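Local atomic coordinates of nitrogenase molybdenum-iron protein alpha chain (Clostridium pasteurianum, PDB entry 4WES), a protein that forms the alpha subunit of the molybdenum-iron component of nitrogenase, which reduces dinitrogen to ammonium with electrons from ferredoxin and energy from ATP. Residues V193-G201 against Y246-K254; D326-K337 against V497-Y508. All coordinates share one frame; numbering follows the deposited sequence.

Interaction 1 (V193-G201 against Y246-K254)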
loop_
_atom_site.group_PDB
_atom_site.type_symbol
_atom_site.label_atom_id
_atom_site.label_comp_id
_atom_site.label_asym_id
_atom_site.label_seq_id
_atom_site.Cartn_x
_atom_site.Cartn_y
_atom_site.Cartn_z
ATOM N N VAL A 193 38.949 23.191 10.228
ATOM C CA VAL A 193 39.448 21.830 10.045
ATOM C C VAL A 193 40.981 21.836 9.961
ATOM O O VAL A 193 41.652 20.997 10.590
ATOM C CB VAL A 193 38.818 21.198 8.777
ATOM C CG1 VAL A 193 39.514 19.890 8.428
ATOM C CG2 VAL A 193 37.334 20.948 8.987
ATOM N N MET A 194 41.535 22.760 9.184
ATOM C CA MET A 194 42.986 22.804 9.009
ATOM C C MET A 194 43.724 23.008 10.313
ATOM O O MET A 194 44.681 22.291 10.595
ATOM C CB MET A 194 43.368 23.885 8.011
ATOM C CG MET A 194 44.857 23.916 7.700
ATOM S SD MET A 194 45.361 22.478 6.725
ATOM C CE MET A 194 47.120 22.508 7.064
ATOM N N THR A 195 43.341 24.023 11.072
ATOM C CA THR A 195 44.128 24.369 12.245
ATOM C C THR A 195 43.792 23.545 13.457
ATOM O O THR A 195 44.662 23.321 14.301
ATOM C CB THR A 195 44.027 25.852 12.569
ATOM O OG1 THR A 195 42.688 26.194 12.849
ATOM C CG2 THR A 195 44.519 26.721 11.409
ATOM N N ASP A 196 42.541 23.101 13.572
ATOM C CA ASP A 196 42.099 22.509 14.841
ATOM C C ASP A 196 41.888 21.001 14.782
ATOM O O ASP A 196 41.687 20.378 15.834
ATOM C CB ASP A 196 40.812 23.209 15.333
ATOM C CG ASP A 196 40.993 24.692 15.567
ATOM O OD1 ASP A 196 42.121 25.194 15.475
ATOM O OD2 ASP A 196 39.980 25.368 15.799
ATOM N N ILE A 197 41.924 20.436 13.576
ATOM C CA ILE A 197 41.706 19.000 13.405
ATOM C C ILE A 197 42.913 18.317 12.735
ATOM O O ILE A 197 43.523 17.413 13.286
ATOM C CB ILE A 197 40.349 18.659 12.696
ATOM C CG1 ILE A 197 39.198 19.378 13.386
ATOM C CG2 ILE A 197 40.168 17.151 12.659
ATOM C CD1 ILE A 197 37.857 19.149 12.730
ATOM N N ILE A 198 43.214 18.727 11.503
ATOM C CA ILE A 198 44.283 18.092 10.733
ATOM C C ILE A 198 45.615 18.207 11.477
ATOM O O ILE A 198 46.016 19.299 11.914
ATOM C CB ILE A 198 44.399 18.719 9.316
ATOM C CG1 ILE A 198 43.143 18.376 8.513
ATOM C CG2 ILE A 198 45.668 18.249 8.614
ATOM C CD1 ILE A 198 43.097 18.982 7.121
ATOM N N GLY A 199 46.316 17.073 11.591
ATOM C CA GLY A 199 47.634 17.014 12.223
ATOM C C GLY A 199 47.596 16.860 13.722
ATOM O O GLY A 199 48.636 16.833 14.347
ATOM N N LYS A 200 46.400 16.712 14.292
ATOM C CA LYS A 200 46.266 16.467 15.726
ATOM C C LYS A 200 46.387 14.999 16.102
ATOM O O LYS A 200 46.496 14.684 17.276
ATOM C CB LYS A 200 44.981 17.062 16.270
ATOM C CG LYS A 200 44.828 18.559 16.107
ATOM C CD LYS A 200 45.829 19.390 16.862
ATOM C CE LYS A 200 45.537 20.860 16.670
ATOM N NZ LYS A 200 46.585 21.743 17.252
ATOM N N GLY A 201 46.422 14.127 15.116
ATOM C CA GLY A 201 46.525 12.703 15.353
ATOM C C GLY A 201 47.941 12.229 15.480
ATOM O O GLY A 201 48.886 12.996 15.345
ATOM N N TYR A 246 36.281 11.226 12.595
ATOM C CA TYR A 246 37.033 12.364 13.095
ATOM C C TYR A 246 38.527 12.067 13.145
ATOM O O TYR A 246 39.377 12.883 12.751
ATOM C CB TYR A 246 36.475 12.739 14.474
ATOM C CG TYR A 246 37.099 13.950 15.089
ATOM C CD1 TYR A 246 36.739 15.224 14.686
ATOM C CD2 TYR A 246 38.052 13.830 16.116
ATOM C CE1 TYR A 246 37.280 16.346 15.247
ATOM C CE2 TYR A 246 38.585 14.966 16.694
ATOM C CZ TYR A 246 38.220 16.216 16.269
ATOM O OH TYR A 246 38.783 17.320 16.837
ATOM N N GLU A 247 38.885 10.867 13.628
ATOM C CA GLU A 247 40.287 10.492 13.749
ATOM C C GLU A 247 40.979 10.464 12.393
ATOM O O GLU A 247 42.157 10.841 12.285
ATOM C CB GLU A 247 40.380 9.159 14.465
ATOM C CG GLU A 247 41.801 8.636 14.628
ATOM C CD GLU A 247 41.788 7.347 15.395
ATOM O OE1 GLU A 247 42.097 6.310 14.777
ATOM O OE2 GLU A 247 41.467 7.382 16.602
ATOM N N LYS A 248 40.292 10.024 11.348
ATOM C CA LYS A 248 40.927 10.037 10.031
ATOM C C LYS A 248 41.218 11.458 9.586
ATOM O O LYS A 248 42.262 11.730 8.966
ATOM C CB LYS A 248 40.123 9.254 8.985
ATOM C CG LYS A 248 40.345 7.766 9.207
ATOM C CD LYS A 248 39.422 6.792 8.565
ATOM C CE LYS A 248 39.605 6.741 7.105
ATOM N NZ LYS A 248 38.773 5.669 6.406
ATOM N N VAL A 249 40.300 12.400 9.842
ATOM C CA VAL A 249 40.599 13.769 9.507
ATOM C C VAL A 249 41.794 14.286 10.326
ATOM O O VAL A 249 42.671 14.985 9.801
ATOM C CB VAL A 249 39.355 14.663 9.660
ATOM C CG1 VAL A 249 39.646 16.078 9.223
ATOM C CG2 VAL A 249 38.165 14.106 8.858
ATOM N N GLN A 250 41.844 13.930 11.606
ATOM C CA GLN A 250 43.007 14.301 12.436
ATOM C C GLN A 250 44.332 13.808 11.903
ATOM O O GLN A 250 45.364 14.425 12.148
ATOM C CB GLN A 250 42.850 13.762 13.853
ATOM C CG GLN A 250 41.793 14.453 14.690
ATOM C CD GLN A 250 41.837 13.932 16.103
ATOM O OE1 GLN A 250 41.706 12.715 16.304
ATOM N NE2 GLN A 250 42.026 14.820 17.059
ATOM N N ASN A 251 44.302 12.696 11.180
ATOM C CA ASN A 251 45.490 12.115 10.591
ATOM C C ASN A 251 45.620 12.354 9.086
ATOM O O ASN A 251 46.391 11.671 8.413
ATOM C CB ASN A 251 45.552 10.635 10.914
ATOM C CG ASN A 251 45.862 10.383 12.360
ATOM O OD1 ASN A 251 46.990 10.584 12.796
ATOM N ND2 ASN A 251 44.869 9.995 13.125
ATOM N N ALA A 252 44.966 13.397 8.568
ATOM C CA ALA A 252 45.052 13.658 7.149
ATOM C C ALA A 252 46.507 13.970 6.712
ATOM O O ALA A 252 46.852 13.783 5.554
ATOM C CB ALA A 252 44.135 14.788 6.720
ATOM N N ASP A 253 47.358 14.439 7.635
ATOM C CA ASP A 253 48.736 14.729 7.290
ATOM C C ASP A 253 49.582 13.478 7.023
ATOM O O ASP A 253 50.715 13.602 6.586
ATOM C CB ASP A 253 49.401 15.595 8.368
ATOM C CG ASP A 253 49.394 14.942 9.753
ATOM O OD1 ASP A 253 48.366 14.361 10.158
ATOM O OD2 ASP A 253 50.446 15.017 10.430
ATOM N N LYS A 254 49.062 12.290 7.263
ATOM C CA LYS A 254 49.801 11.049 7.094
ATOM C C LYS A 254 49.589 10.490 5.691
ATOM O O LYS A 254 49.110 9.350 5.500
ATOM C CB LYS A 254 49.408 10.064 8.190
ATOM C CG LYS A 254 49.669 10.575 9.596
ATOM C CD LYS A 254 51.168 10.755 9.857
ATOM C CE LYS A 254 51.418 11.722 10.999
ATOM N NZ LYS A 254 50.782 11.213 12.224
HETATM O O HOH W 1 41.423 17.811 17.009
HETATM O O HOH W 2 50.761 14.855 13.052
#

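Interaction 2 (D326-K337 against V497-Y508)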
loop_
_atom_site.group_PDB
_atom_site.type_symbol
_atom_site.label_atom_id
_atom_site.label_comp_id
_atom_site.label_asym_id
_atom_site.label_seq_id
_atom_site.Cartn_x
_atom_site.Cartn_y
_atom_site.Cartn_z
ATOM N N ASP A 326 28.265 -2.258 -21.673
ATOM C CA ASP A 326 27.398 -1.183 -21.202
ATOM C C ASP A 326 27.802 0.136 -21.841
ATOM O O ASP A 326 26.954 0.905 -22.292
ATOM C CB ASP A 326 27.477 -1.055 -19.674
ATOM C CG ASP A 326 26.962 -2.272 -18.936
ATOM O OD1 ASP A 326 25.754 -2.427 -18.791
ATOM O OD2 ASP A 326 27.823 -3.062 -18.418
ATOM N N LEU A 327 29.111 0.425 -21.851
ATOM C CA LEU A 327 29.585 1.674 -22.424
ATOM C C LEU A 327 29.156 1.789 -23.868
ATOM O O LEU A 327 28.763 2.880 -24.338
ATOM C CB LEU A 327 31.103 1.790 -22.333
ATOM C CG LEU A 327 31.699 1.670 -20.923
ATOM C CD1 LEU A 327 33.207 1.842 -20.986
ATOM C CD2 LEU A 327 31.085 2.672 -19.995
ATOM N N ASP A 328 29.267 0.712 -24.622
ATOM C CA ASP A 328 28.864 0.712 -26.054
ATOM C C ASP A 328 27.382 1.020 -26.195
ATOM O O ASP A 328 26.965 1.763 -27.095
ATOM C CB ASP A 328 29.161 -0.639 -26.694
ATOM C CG ASP A 328 30.635 -0.948 -26.852
ATOM O OD1 ASP A 328 30.941 -2.149 -27.063
ATOM O OD2 ASP A 328 31.498 -0.046 -26.703
ATOM N N TYR A 329 26.568 0.447 -25.318
ATOM C CA TYR A 329 25.127 0.667 -25.310
ATOM C C TYR A 329 24.797 2.121 -25.015
ATOM O O TYR A 329 23.945 2.699 -25.688
ATOM C CB TYR A 329 24.492 -0.256 -24.279
ATOM C CG TYR A 329 23.001 -0.116 -24.067
ATOM C CD1 TYR A 329 22.118 -0.612 -25.004
ATOM C CD2 TYR A 329 22.488 0.420 -22.912
ATOM C CE1 TYR A 329 20.769 -0.538 -24.825
ATOM C CE2 TYR A 329 21.113 0.511 -22.727
ATOM C CZ TYR A 329 20.262 0.018 -23.690
ATOM O OH TYR A 329 18.890 0.094 -23.533
ATOM N N PHE A 330 25.468 2.720 -24.036
ATOM C CA PHE A 330 25.180 4.117 -23.729
ATOM C C PHE A 330 25.437 4.989 -24.952
ATOM O O PHE A 330 24.645 5.900 -25.272
ATOM C CB PHE A 330 26.014 4.599 -22.556
ATOM C CG PHE A 330 25.848 3.781 -21.295
ATOM C CD1 PHE A 330 24.677 3.142 -20.990
ATOM C CD2 PHE A 330 26.944 3.620 -20.432
ATOM C CE1 PHE A 330 24.565 2.378 -19.841
ATOM C CE2 PHE A 330 26.844 2.859 -19.293
ATOM C CZ PHE A 330 25.655 2.237 -18.995
ATOM N N LYS A 331 26.581 4.777 -25.600
ATOM C CA LYS A 331 26.912 5.561 -26.790
ATOM C C LYS A 331 25.874 5.321 -27.906
ATOM O O LYS A 331 25.420 6.274 -28.555
ATOM C CB LYS A 331 28.333 5.280 -27.251
ATOM C CG LYS A 331 28.753 6.152 -28.428
ATOM C CD LYS A 331 30.228 6.060 -28.709
ATOM C CE LYS A 331 30.645 6.972 -29.848
ATOM N NZ LYS A 331 32.037 6.659 -30.238
ATOM N N GLU A 332 25.498 4.068 -28.138
ATOM C CA GLU A 332 24.492 3.763 -29.147
ATOM C C GLU A 332 23.191 4.539 -28.877
ATOM O O GLU A 332 22.567 5.085 -29.792
ATOM C CB GLU A 332 24.213 2.256 -29.211
ATOM C CG GLU A 332 23.305 1.859 -30.365
ATOM C CD GLU A 332 22.372 0.696 -30.061
ATOM O OE1 GLU A 332 22.736 -0.254 -29.325
ATOM O OE2 GLU A 332 21.248 0.737 -30.595
ATOM N N LYS A 333 22.773 4.538 -27.623
ATOM C CA LYS A 333 21.478 5.079 -27.265
ATOM C C LYS A 333 21.442 6.588 -27.103
ATOM O O LYS A 333 20.359 7.205 -27.178
ATOM C CB LYS A 333 20.982 4.407 -25.987
ATOM C CG LYS A 333 20.675 2.928 -26.149
ATOM C CD LYS A 333 19.542 2.661 -27.126
ATOM C CE LYS A 333 19.110 1.204 -27.074
ATOM N NZ LYS A 333 17.890 0.930 -27.893
ATOM N N LEU A 334 22.609 7.209 -26.858
ATOM C CA LEU A 334 22.649 8.624 -26.511
ATOM C C LEU A 334 23.394 9.492 -27.499
ATOM O O LEU A 334 23.250 10.715 -27.452
ATOM C CB LEU A 334 23.243 8.826 -25.114
ATOM C CG LEU A 334 22.495 8.133 -23.995
ATOM C CD1 LEU A 334 23.359 8.193 -22.735
ATOM C CD2 LEU A 334 21.128 8.750 -23.783
ATOM N N GLN A 335 24.171 8.907 -28.402
ATOM C CA GLN A 335 25.004 9.749 -29.218
ATOM C C GLN A 335 24.160 10.689 -30.078
ATOM O O GLN A 335 23.090 10.330 -30.582
ATOM C CB GLN A 335 26.023 8.981 -30.046
ATOM C CG GLN A 335 25.419 8.117 -31.077
ATOM C CD GLN A 335 26.480 7.244 -31.758
ATOM O OE1 GLN A 335 27.672 7.581 -31.779
ATOM N NE2 GLN A 335 26.054 6.126 -32.299
ATOM N N GLY A 336 24.682 11.892 -30.254
ATOM C CA GLY A 336 23.990 12.912 -31.042
ATOM C C GLY A 336 23.030 13.759 -30.290
ATOM O O GLY A 336 22.437 14.676 -30.877
ATOM N N LYS A 337 22.837 13.489 -29.014
ATOM C CA LYS A 337 21.963 14.310 -28.198
ATOM C C LYS A 337 22.738 15.453 -27.572
ATOM O O LYS A 337 23.974 15.452 -27.542
ATOM C CB LYS A 337 21.313 13.433 -27.144
ATOM C CG LYS A 337 20.436 12.387 -27.782
ATOM C CD LYS A 337 19.780 11.483 -26.809
ATOM C CE LYS A 337 19.077 10.347 -27.471
ATOM N NZ LYS A 337 17.909 10.840 -28.236
ATOM N N VAL A 497 28.402 2.914 -15.231
ATOM C CA VAL A 497 27.314 2.013 -15.598
ATOM C C VAL A 497 26.006 2.453 -14.938
ATOM O O VAL A 497 24.949 2.474 -15.589
ATOM C CB VAL A 497 27.703 0.580 -15.248
ATOM C CG1 VAL A 497 26.536 -0.379 -15.476
ATOM C CG2 VAL A 497 28.951 0.151 -16.034
ATOM N N ASN A 498 26.047 2.784 -13.638
ATOM C CA ASN A 498 24.836 3.217 -12.959
ATOM C C ASN A 498 24.265 4.483 -13.629
ATOM O O ASN A 498 23.051 4.582 -13.882
ATOM C CB ASN A 498 25.107 3.447 -11.494
ATOM C CG ASN A 498 25.508 2.192 -10.759
ATOM O OD1 ASN A 498 25.130 1.079 -11.148
ATOM N ND2 ASN A 498 26.207 2.369 -9.643
ATOM N N PHE A 499 25.142 5.444 -13.865
ATOM C CA PHE A 499 24.740 6.713 -14.455
ATOM C C PHE A 499 24.188 6.493 -15.861
ATOM O O PHE A 499 23.128 7.036 -16.204
ATOM C CB PHE A 499 25.970 7.639 -14.523
ATOM C CG PHE A 499 25.696 8.958 -15.182
ATOM C CD1 PHE A 499 25.942 9.178 -16.524
ATOM C CD2 PHE A 499 25.216 10.031 -14.459
ATOM C CE1 PHE A 499 25.664 10.399 -17.133
ATOM C CE2 PHE A 499 24.962 11.250 -15.067
ATOM C CZ PHE A 499 25.187 11.417 -16.387
ATOM N N GLY A 500 24.881 5.719 -16.676
ATOM C CA GLY A 500 24.438 5.535 -18.044
ATOM C C GLY A 500 23.103 4.849 -18.162
ATOM O O GLY A 500 22.251 5.275 -18.953
ATOM N N HIS A 501 22.857 3.822 -17.367
ATOM C CA HIS A 501 21.563 3.159 -17.434
ATOM C C HIS A 501 20.452 4.064 -16.978
ATOM O O HIS A 501 19.346 4.028 -17.531
ATOM C CB HIS A 501 21.561 1.809 -16.719
ATOM C CG HIS A 501 22.181 0.723 -17.527
ATOM N ND1 HIS A 501 21.656 0.301 -18.733
ATOM C CD2 HIS A 501 23.330 0.035 -17.335
ATOM C CE1 HIS A 501 22.443 -0.643 -19.223
ATOM N NE2 HIS A 501 23.481 -0.800 -18.413
ATOM N N GLU A 502 20.684 4.843 -15.922
ATOM C CA GLU A 502 19.678 5.778 -15.487
ATOM C C GLU A 502 19.374 6.816 -16.564
ATOM O O GLU A 502 18.215 7.251 -16.730
ATOM C CB GLU A 502 20.072 6.421 -14.159
ATOM C CG GLU A 502 19.923 5.460 -12.993
ATOM C CD GLU A 502 18.482 5.114 -12.629
ATOM O OE1 GLU A 502 17.624 5.920 -12.868
ATOM O OE2 GLU A 502 18.285 4.050 -12.013
ATOM N N LEU A 503 20.401 7.276 -17.260
ATOM C CA LEU A 503 20.249 8.294 -18.273
ATOM C C LEU A 503 19.474 7.765 -19.473
ATOM O O LEU A 503 18.512 8.406 -19.949
ATOM C CB LEU A 503 21.593 8.865 -18.666
ATOM C CG LEU A 503 21.531 10.049 -19.653
ATOM C CD1 LEU A 503 20.609 11.135 -19.171
ATOM C CD2 LEU A 503 22.945 10.564 -19.870
ATOM N N VAL A 504 19.864 6.601 -19.963
ATOM C CA VAL A 504 19.114 5.953 -21.055
ATOM C C VAL A 504 17.681 5.723 -20.618
ATOM O O VAL A 504 16.724 6.029 -21.356
ATOM C CB VAL A 504 19.797 4.616 -21.457
ATOM C CG1 VAL A 504 18.896 3.853 -22.429
ATOM C CG2 VAL A 504 21.140 4.881 -22.045
ATOM N N ASN A 505 17.469 5.202 -19.406
ATOM C CA ASN A 505 16.112 4.962 -18.945
ATOM C C ASN A 505 15.282 6.257 -18.952
ATOM O O ASN A 505 14.079 6.246 -19.241
ATOM C CB ASN A 505 16.120 4.342 -17.546
ATOM C CG ASN A 505 16.519 2.891 -17.535
ATOM O OD1 ASN A 505 16.717 2.300 -18.583
ATOM N ND2 ASN A 505 16.607 2.307 -16.336
ATOM N N GLY A 506 15.905 7.375 -18.563
ATOM C CA GLY A 506 15.208 8.646 -18.575
ATOM C C GLY A 506 14.808 9.095 -19.965
ATOM O O GLY A 506 13.657 9.496 -20.197
ATOM N N ILE A 507 15.743 9.029 -20.913
ATOM C CA ILE A 507 15.480 9.505 -22.247
ATOM C C ILE A 507 14.379 8.702 -22.914
ATOM O O ILE A 507 13.557 9.275 -23.626
ATOM C CB ILE A 507 16.771 9.447 -23.104
ATOM C CG1 ILE A 507 17.804 10.485 -22.660
ATOM C CG2 ILE A 507 16.486 9.580 -24.597
ATOM C CD1 ILE A 507 17.455 11.939 -22.928
ATOM N N TYR A 508 14.371 7.402 -22.686
ATOM C CA TYR A 508 13.478 6.470 -23.396
ATOM C C TYR A 508 12.198 6.147 -22.628
ATOM O O TYR A 508 11.416 5.293 -23.057
ATOM C CB TYR A 508 14.272 5.217 -23.823
ATOM C CG TYR A 508 15.255 5.551 -24.911
ATOM C CD1 TYR A 508 14.904 5.477 -26.227
ATOM C CD2 TYR A 508 16.547 5.936 -24.632
ATOM C CE1 TYR A 508 15.787 5.786 -27.232
ATOM C CE2 TYR A 508 17.428 6.278 -25.621
ATOM C CZ TYR A 508 17.055 6.200 -26.936
ATOM O OH TYR A 508 17.930 6.520 -27.955
HETATM O O HOH W 3 17.319 3.579 -29.683
HETATM O O HOH W 4 16.182 8.780 -29.024
#

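Interaction 1 (V193-G201 against Y246-K254)
Ile-197 meets Tyr-246, Val-249 and Gln-250 with both of its branches, and the chi1 of -51° decides which branch goes where. From CB, the CG2 methyl lies anti to the backbone N and touches Val-249 CG1 at 3.6 Å and Gln-250 CG at 3.7 Å. The other branch starts beside the backbone N: CG1 passes the hydroxyl end of Tyr-246, and the terminal CD1 approaches the phenol ring obliquely, 3.8 Å from Tyr-246 CE1. Water 1 bridges the polar rim of this apolar patch by donating to Asp-196 O, accepting from Gln-250 NE2 and bonding to Tyr-246 OH, which also pairs with His-170 of strand 169-172. The backbones meet where the chain leaves helical phi/psi at Ile-197 and a type II beta turn runs from there to Lys-200, against Gln-250 of the short helix 246-250, which precedes strand 257-260 of a parallel beta-sheet in an alpha/beta domain. Gln-250 O accepts two bonds there, from Gly-199 N at 2.9 Å and Gly-201 N at 3.2 Å, which arrive from opposite faces of its carbonyl plane. A positive phi of 85° at Gly-199 suits glycine, and Asp-253 OD1 lies 3.4 Å from its CA. Asn-251 OD1, bonded to Lys-203 N, stands 3.3 Å from Gly-201 C, while its ND2 donates to Glu-247 O.

Interaction 2 (D326-K337 against V497-Y508)
Knobs-into-holes packing joins segments 326-334 and 497-507, of helices 306-334 and 492-507, which run in the same general direction, their axes 9.8 Å apart at closest approach and crossing at 29°. Phe-330 is one knob, seated among Val-497, Gly-500, His-501 and Val-504. Gly-500 CA lies over the centre of its ring, 3.5 Å from the centroid, in a CH-pi contact that the glycine's missing side chain allows, while Asp-326 O covers the opposite face. The same phenylalanine turns its edge to the face of His-501 in a T-shaped pair, with planes at 80° and centroids 4.8 Å apart. That imidazole is fixed from another side as well: NE2, in the ring plane, donates an almost straight bond (174°) to Asp-326 OD1 at 2.8 Å, on its anti side and somewhat out of the carboxylate plane. Tyr-329 adds its rim to the histidine, completing an aromatic cluster.

Val-504 is the knob from the other helix, seated among Tyr-329, Phe-330, Lys-333 and Leu-334. Its CG1, anti to the backbone N, reaches Tyr-329, while CG2 lies 4.0 Å from both Lys-333 CB and Leu-334 CG. Leu-334 then splits its methyls, CD1 against Leu-503 CD2 at 3.7 Å and CD2 against Ile-507 CG1. At the far end Tyr-508 OH donates to Lys-333 O at 2.6 Å, in the carbonyl plane and on a lone pair, tying down a carbonyl of the last helical turn. Leu-503 also touches Met-460 and Phe-462 of strand 460-462, consistent with a helix layer packed against the sheet of a Rossmann-like alpha/beta domain.

Interactions 1 and 2 lie on opposite sides of the chain's centre, with centres 41 Å apart and nearest atoms about 21 Å apart, so neither touches the other. They come in series along the chain: 193-201 with 246-254 closes before 326-337 with 497-508 opens. Interaction 1 reaches strand 169-172 of one parallel sheet through His-170 and strands 209-215 and 235-239 of another through Asn-211 and Asn-237, whereas interaction 2 joins helices beside the mixed sheet containing strands 338-343 and 460-462. Each contact thus ties together chain parts distant in sequence within the multi-sheet alpha/beta architecture surrounding the metal clusters, and both lie away from the annotated cluster-binding residues.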